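Local coordinates for protein superoxide dismutase [Ni] (Streptomyces coelicolor, PDB 1T6U) that catalyses the nickel-dependent dismutation of superoxide to hydrogen peroxide and molecular oxygen, working as a hollow homohexamer, at residues A[47-50]-A[51-54]; A[101-104]-A[105-108]. The protein carries 1 engineered substitution. All coordinates share one frame; numbering follows the deposited sequence.

Contact 1: residues A[47-50]-A[51-54]; sequences RAEL and AKHH
Lys52 NZ is held by several partners, among them a water that links it to Glu49 OE1 across one turn of alpha-helix. The water accepts from Lys52 NZ at 2.8 Å and donates to Glu49 OE1 at the same distance, bridging two opposite charges that stand 4.6 Å apart between Glu49 OE1 and Lys52 NZ, too far for a direct salt bridge. This turn of helix 34-62, part of the four-helix bundle, carries charged groups at the boundary with another subunit: Lys52 NZ forms salt bridges with Asp3 and Asp61 of that neighbouring subunit, while Glu49 OE1 forms one with Lys89 of its own chain. The three-residue spacing puts both side chains on one flank. With CG anti to the backbone N (chi1 -179°), the Glu49 chain bends at chi2, which brings OE1 toward Lys52; the two chains pass at a slant, Glu49 OE1 lying 4.0 Å from Lys52 CD. Underneath, Ala51, Lys52, His53 and His54 each donate a backbone N-H to the carbonyl four residues earlier. Ala48 and Ala51 turn small methyls to Met85 of helix 74-89. On another flank Leu50 CD1 sits 3.4 Å above the guanidinium plane of Arg47, displaced toward its rim; Glu17 holds Arg47 NE by a salt bridge, and the Arg47 side chain lies about 6 Å from a bound nickel ion. The His54 imidazole lies obliquely to Leu50 O, with His54 CD2 3.1 Å from Leu50 O, the same oxygen that accepts from His54 N at 3.0 Å.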
ATOM      1  N   ARG A  47      -2.970   7.653   9.905  1.00  7.58           N
ATOM      2  CA  ARG A  47      -1.845   8.555  10.151  1.00  6.99           C
ATOM      3  C   ARG A  47      -1.013   8.080  11.334  1.00  7.36           C
ATOM      4  O   ARG A  47       0.208   8.191  11.309  1.00  8.06           O
ATOM      5  CB  ARG A  47      -2.341   9.993  10.325  1.00  8.12           C
ATOM      6  CG  ARG A  47      -3.272  10.532   9.289  1.00  8.58           C
ATOM      7  CD  ARG A  47      -3.069  10.094   7.859  1.00 10.63           C
ATOM      8  NE  ARG A  47      -1.843  10.567   7.239  1.00 11.29           N
ATOM      9  CZ  ARG A  47      -1.600  10.552   5.936  1.00 13.34           C
ATOM     10  NH1 ARG A  47      -2.483  10.092   5.057  1.00 15.73           N
ATOM     11  NH2 ARG A  47      -0.441  11.013   5.462  1.00 13.98           N
ATOM     12  N   ALA A  48      -1.696   7.524  12.349  1.00  7.69           N
ATOM     13  CA  ALA A  48      -1.001   7.001  13.527  1.00  6.83           C
ATOM     14  C   ALA A  48      -0.083   5.851  13.111  1.00  6.56           C
ATOM     15  O   ALA A  48       1.046   5.743  13.580  1.00  7.61           O
ATOM     16  CB  ALA A  48      -1.986   6.568  14.570  1.00  8.20           C
ATOM     17  N   GLU A  49      -0.572   4.972  12.239  1.00  7.28           N
ATOM     18  CA  GLU A  49       0.267   3.890  11.733  1.00  8.16           C
ATOM     19  C   GLU A  49       1.499   4.397  10.993  1.00  7.51           C
ATOM     20  O   GLU A  49       2.579   3.856  11.182  1.00  8.93           O
ATOM     21  CB  GLU A  49      -0.571   2.988  10.804  1.00  8.98           C
ATOM     22  CG  GLU A  49       0.197   1.801  10.223  1.00 10.08           C
ATOM     23  CD  GLU A  49       0.579   0.743  11.234  1.00 12.52           C
ATOM     24  OE1 GLU A  49       0.311   0.824  12.457  1.00 11.28           O
ATOM     25  OE2 GLU A  49       1.189  -0.250  10.742  1.00 17.55           O
ATOM     26  N   LEU A  50       1.337   5.439  10.188  1.00  7.02           N
ATOM     27  CA  LEU A  50       2.465   6.035   9.497  1.00  7.81           C
ATOM     28  C   LEU A  50       3.473   6.606  10.513  1.00  8.84           C
ATOM     29  O   LEU A  50       4.701   6.458  10.377  1.00  8.61           O
ATOM     30  CB  LEU A  50       1.994   7.127   8.560  1.00  8.93           C
ATOM     31  CG  LEU A  50       1.346   6.686   7.272  1.00 10.96           C
ATOM     32  CD1 LEU A  50       0.708   7.854   6.554  1.00 16.26           C
ATOM     33  CD2 LEU A  50       2.397   6.005   6.368  1.00 19.57           C
ATOM     34  N   ALA A  51       2.966   7.265  11.546  1.00  7.76           N
ATOM     35  CA  ALA A  51       3.838   7.801  12.599  1.00  8.17           C
ATOM     36  C   ALA A  51       4.631   6.688  13.261  1.00  7.46           C
ATOM     37  O   ALA A  51       5.823   6.838  13.536  1.00  9.44           O
ATOM     38  CB  ALA A  51       3.041   8.584  13.631  1.00  8.51           C
ATOM     39  N   LYS A  52       3.995   5.541  13.523  1.00  8.99           N
ATOM     40  CA  LYS A  52       4.711   4.415  14.090  1.00  8.07           C
ATOM     41  C   LYS A  52       5.834   3.933  13.177  1.00  9.25           C
ATOM     42  O   LYS A  52       6.957   3.657  13.648  1.00  8.44           O
ATOM     43  CB  LYS A  52       3.744   3.279  14.392  1.00  9.03           C
ATOM     44  CG  LYS A  52       2.821   3.518  15.581  1.00 10.06           C
ATOM     45  CD  LYS A  52       1.898   2.329  15.847  1.00  9.30           C
ATOM     46  CE  LYS A  52       2.528   1.280  16.719  1.00 10.54           C
ATOM     47  NZ  LYS A  52       1.714   0.020  16.725  1.00 11.83           N
ATOM     48  N   HIS A  53       5.536   3.835  11.872  1.00  7.36           N
ATOM     49  CA  HIS A  53       6.613   3.464  10.932  1.00  7.83           C
ATOM     50  C   HIS A  53       7.817   4.402  11.001  1.00  7.09           C
ATOM     51  O   HIS A  53       8.965   4.006  11.090  1.00  7.52           O
ATOM     52  CB  HIS A  53       6.025   3.413   9.531  1.00  9.16           C
ATOM     53  CG  HIS A  53       7.074   3.184   8.490  1.00 11.86           C
ATOM     54  ND1 HIS A  53       7.606   1.967   8.196  1.00 14.48           N
ATOM     55  CD2 HIS A  53       7.704   4.089   7.687  1.00 14.89           C
ATOM     56  CE1 HIS A  53       8.519   2.129   7.246  1.00 17.73           C
ATOM     57  NE2 HIS A  53       8.587   3.401   6.920  1.00 17.80           N
ATOM     58  N   HIS A  54       7.520   5.724  10.959  1.00  7.67           N
ATOM     59  CA  HIS A  54       8.611   6.684  10.987  1.00  8.05           C
ATOM     60  C   HIS A  54       9.439   6.548  12.274  1.00  7.70           C
ATOM     61  O   HIS A  54      10.656   6.621  12.237  1.00  8.99           O
ATOM     62  CB  HIS A  54       8.065   8.100  10.815  1.00  7.42           C
ATOM     63  CG  HIS A  54       7.432   8.352   9.503  1.00  8.17           C
ATOM     64  ND1 HIS A  54       8.047   8.047   8.310  1.00  8.74           N
ATOM     65  CD2 HIS A  54       6.247   8.918   9.233  1.00  9.09           C
ATOM     66  CE1 HIS A  54       7.219   8.421   7.347  1.00  9.62           C
ATOM     67  NE2 HIS A  54       6.104   8.947   7.867  1.00  9.30           N
TER
HETATM   68  O   HOH W   1       1.649  -0.990  14.103  1.00 14.77           O

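Contact 2: residues A[101-104]-A[105-108]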
ATOM      1  N   LEU A 101       3.129  13.237  20.774  1.00  9.42           N
ATOM      2  CA  LEU A 101       3.999  14.350  20.358  1.00 10.02           C
ATOM      3  C   LEU A 101       5.091  14.654  21.348  1.00 10.29           C
ATOM      4  O   LEU A 101       6.241  14.970  20.969  1.00 11.37           O
ATOM      5  CB  LEU A 101       3.149  15.619  20.121  1.00 10.68           C
ATOM      6  CG  LEU A 101       2.366  15.585  18.784  1.00 10.24           C
ATOM      7  CD1 LEU A 101       1.247  16.613  18.827  1.00 12.76           C
ATOM      8  CD2 LEU A 101       3.283  15.787  17.581  1.00 11.20           C
ATOM      9  N   ASP A 102       4.754  14.549  22.639  1.00 11.09           N
ATOM     10  CA  ASP A 102       5.800  14.862  23.623  1.00 11.57           C
ATOM     11  C   ASP A 102       6.876  13.800  23.617  1.00 10.59           C
ATOM     12  O   ASP A 102       8.040  14.160  23.776  1.00 12.22           O
ATOM     13  CB  ASP A 102       5.159  14.949  24.983  1.00 12.09           C
ATOM     14  CG  ASP A 102       4.193  16.088  25.211  1.00 13.06           C
ATOM     15  OD1 ASP A 102       3.405  16.005  26.185  1.00 19.56           O
ATOM     16  OD2 ASP A 102       4.218  17.062  24.457  1.00 16.67           O
ATOM     17  N   TYR A 103       6.484  12.536  23.425  1.00 10.79           N
ATOM     18  CA  TYR A 103       7.500  11.501  23.263  1.00  9.71           C
ATOM     19  C   TYR A 103       8.299  11.710  21.982  1.00 10.05           C
ATOM     20  O   TYR A 103       9.547  11.604  21.996  1.00 11.60           O
ATOM     21  CB  TYR A 103       6.890  10.115  23.222  1.00 10.34           C
ATOM     22  CG  TYR A 103       6.534   9.513  24.544  1.00 12.85           C
ATOM     23  CD1 TYR A 103       5.243   9.093  24.819  1.00 14.44           C
ATOM     24  CD2 TYR A 103       7.522   9.331  25.511  1.00 17.26           C
ATOM     25  CE1 TYR A 103       4.901   8.524  26.021  1.00 15.16           C
ATOM     26  CE2 TYR A 103       7.155   8.766  26.719  1.00 19.56           C
ATOM     27  CZ  TYR A 103       5.857   8.367  26.986  1.00 18.23           C
ATOM     28  OH  TYR A 103       5.593   7.798  28.234  1.00 22.46           O
ATOM     29  N   ILE A 104       7.669  12.009  20.867  1.00 10.21           N
ATOM     30  CA  ILE A 104       8.442  12.296  19.657  1.00  9.32           C
ATOM     31  C   ILE A 104       9.414  13.442  19.879  1.00  9.79           C
ATOM     32  O   ILE A 104      10.533  13.450  19.352  1.00 11.94           O
ATOM     33  CB  ILE A 104       7.494  12.573  18.464  1.00 10.71           C
ATOM     34  CG1 ILE A 104       6.736  11.305  18.069  1.00 10.42           C
ATOM     35  CG2 ILE A 104       8.245  13.174  17.293  1.00 11.20           C
ATOM     36  CD1 ILE A 104       5.493  11.508  17.219  1.00 12.45           C
ATOM     37  N   ALA A 105       8.982  14.447  20.659  1.00 10.89           N
ATOM     38  CA  ALA A 105       9.849  15.592  20.953  1.00 11.90           C
ATOM     39  C   ALA A 105      11.110  15.218  21.710  1.00 13.39           C
ATOM     40  O   ALA A 105      12.199  15.771  21.477  1.00 12.67           O
ATOM     41  CB  ALA A 105       9.054  16.665  21.712  1.00 14.30           C
ATOM     42  N   GLN A 106      11.004  14.252  22.615  1.00 11.57           N
ATOM     43  CA  GLN A 106      12.191  13.702  23.272  1.00 12.24           C
ATOM     44  C   GLN A 106      13.099  12.970  22.275  1.00 11.69           C
ATOM     45  O   GLN A 106      14.307  13.156  22.366  1.00 12.95           O
ATOM     46  CB  GLN A 106      11.795  12.792  24.430  1.00 12.63           C
ATOM     47  CG  GLN A 106      10.941  13.433  25.492  1.00 14.95           C
ATOM     48  CD  GLN A 106      10.598  12.518  26.656  1.00 23.67           C
ATOM     49  OE1 GLN A 106      11.447  11.719  27.077  1.00 36.35           O
ATOM     50  NE2 GLN A 106       9.405  12.570  27.225  1.00 43.16           N
ATOM     51  N   ILE A 107      12.567  12.175  21.377  1.00 10.73           N
ATOM     52  CA  ILE A 107      13.376  11.532  20.369  1.00 11.06           C
ATOM     53  C   ILE A 107      14.013  12.588  19.479  1.00 10.18           C
ATOM     54  O   ILE A 107      15.199  12.475  19.127  1.00 12.11           O
ATOM     55  CB  ILE A 107      12.595  10.505  19.515  1.00  9.42           C
ATOM     56  CG1 ILE A 107      12.010   9.321  20.292  1.00 11.05           C
ATOM     57  CG2 ILE A 107      13.501  10.017  18.382  1.00 13.07           C
ATOM     58  CD1 ILE A 107      11.071   8.445  19.499  1.00 10.31           C
ATOM     59  N   ASP A 108      13.298  13.624  19.119  1.00  9.99           N
ATOM     60  CA  ASP A 108      13.833  14.679  18.255  1.00 10.77           C
ATOM     61  C   ASP A 108      14.997  15.375  18.929  1.00 10.46           C
ATOM     62  O   ASP A 108      16.011  15.666  18.311  1.00 11.09           O
ATOM     63  CB  ASP A 108      12.704  15.646  17.892  1.00 11.73           C
ATOM     64  CG  ASP A 108      13.146  16.792  17.024  1.00 13.20           C
ATOM     65  OD1 ASP A 108      13.078  16.618  15.802  1.00 17.38           O
ATOM     66  OD2 ASP A 108      13.554  17.806  17.639  1.00 19.28           O
TER
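Tyr103 and Gln106 run side by side and point the same way, a case of i to i+3 neighbours sharing one flank of a helix. Their contact is loose and non-bonded: Gln106 NE2 comes within 4.1 Å of Tyr103 CD2, the amide plane is turned 38° from the ring, and NE2 approaches the ring obliquely. Gln106 CG stands beside the backbone N (chi1 -57°), which sends the chain back toward the preceding turn, and the extended run beyond CG (chi2 -178°) gives the amide its reach; on the way Gln106 CG passes 3.4 Å from Asp102 O.

The hydrogen bonds across the segments are those of the backbone. Asp108 N to Ile104 O and Ala105 N to Leu101 O are both 2.8 Å, whereas Gln106 N to Asp102 O is longer at 3.2 Å. Among polar side chains, Asp102 OD2 is bonded to Gln98 one turn earlier.

The nonpolar side chains pack against neighbouring helices. Leu101 and Ile104 lie against Ala18 of helix 12-30, while Tyr103 and Ile107 meet Thr81 of helix 74-89. With Asp102, Ala105 and Gln106 exposed, helix 94-115 has the amphipathic pattern of a helix in a four-helix bundle, one side packed on its neighbours and the other exposed.

Both contacts are short stretches inside long helices, contact 1 on helix 34-62 and contact 2 on helix 94-115, their centres 14 Å apart and their nearest atoms about 5 Å apart without touching. Each is partly buried, and helices 12-30 and 74-89 pack against both, tying the two into one bundle. Their remaining surfaces differ. Residues 47-54 meet two neighbouring subunits and come near nickel, and the charged side chains Arg47, Glu49 and Lys52 are paired within or between chains. Residues 101-108 touch no other chain, lie away from the metal sites and have three exposed residues; their packed side is made by Leu101, Tyr103, Ile104 and Ile107.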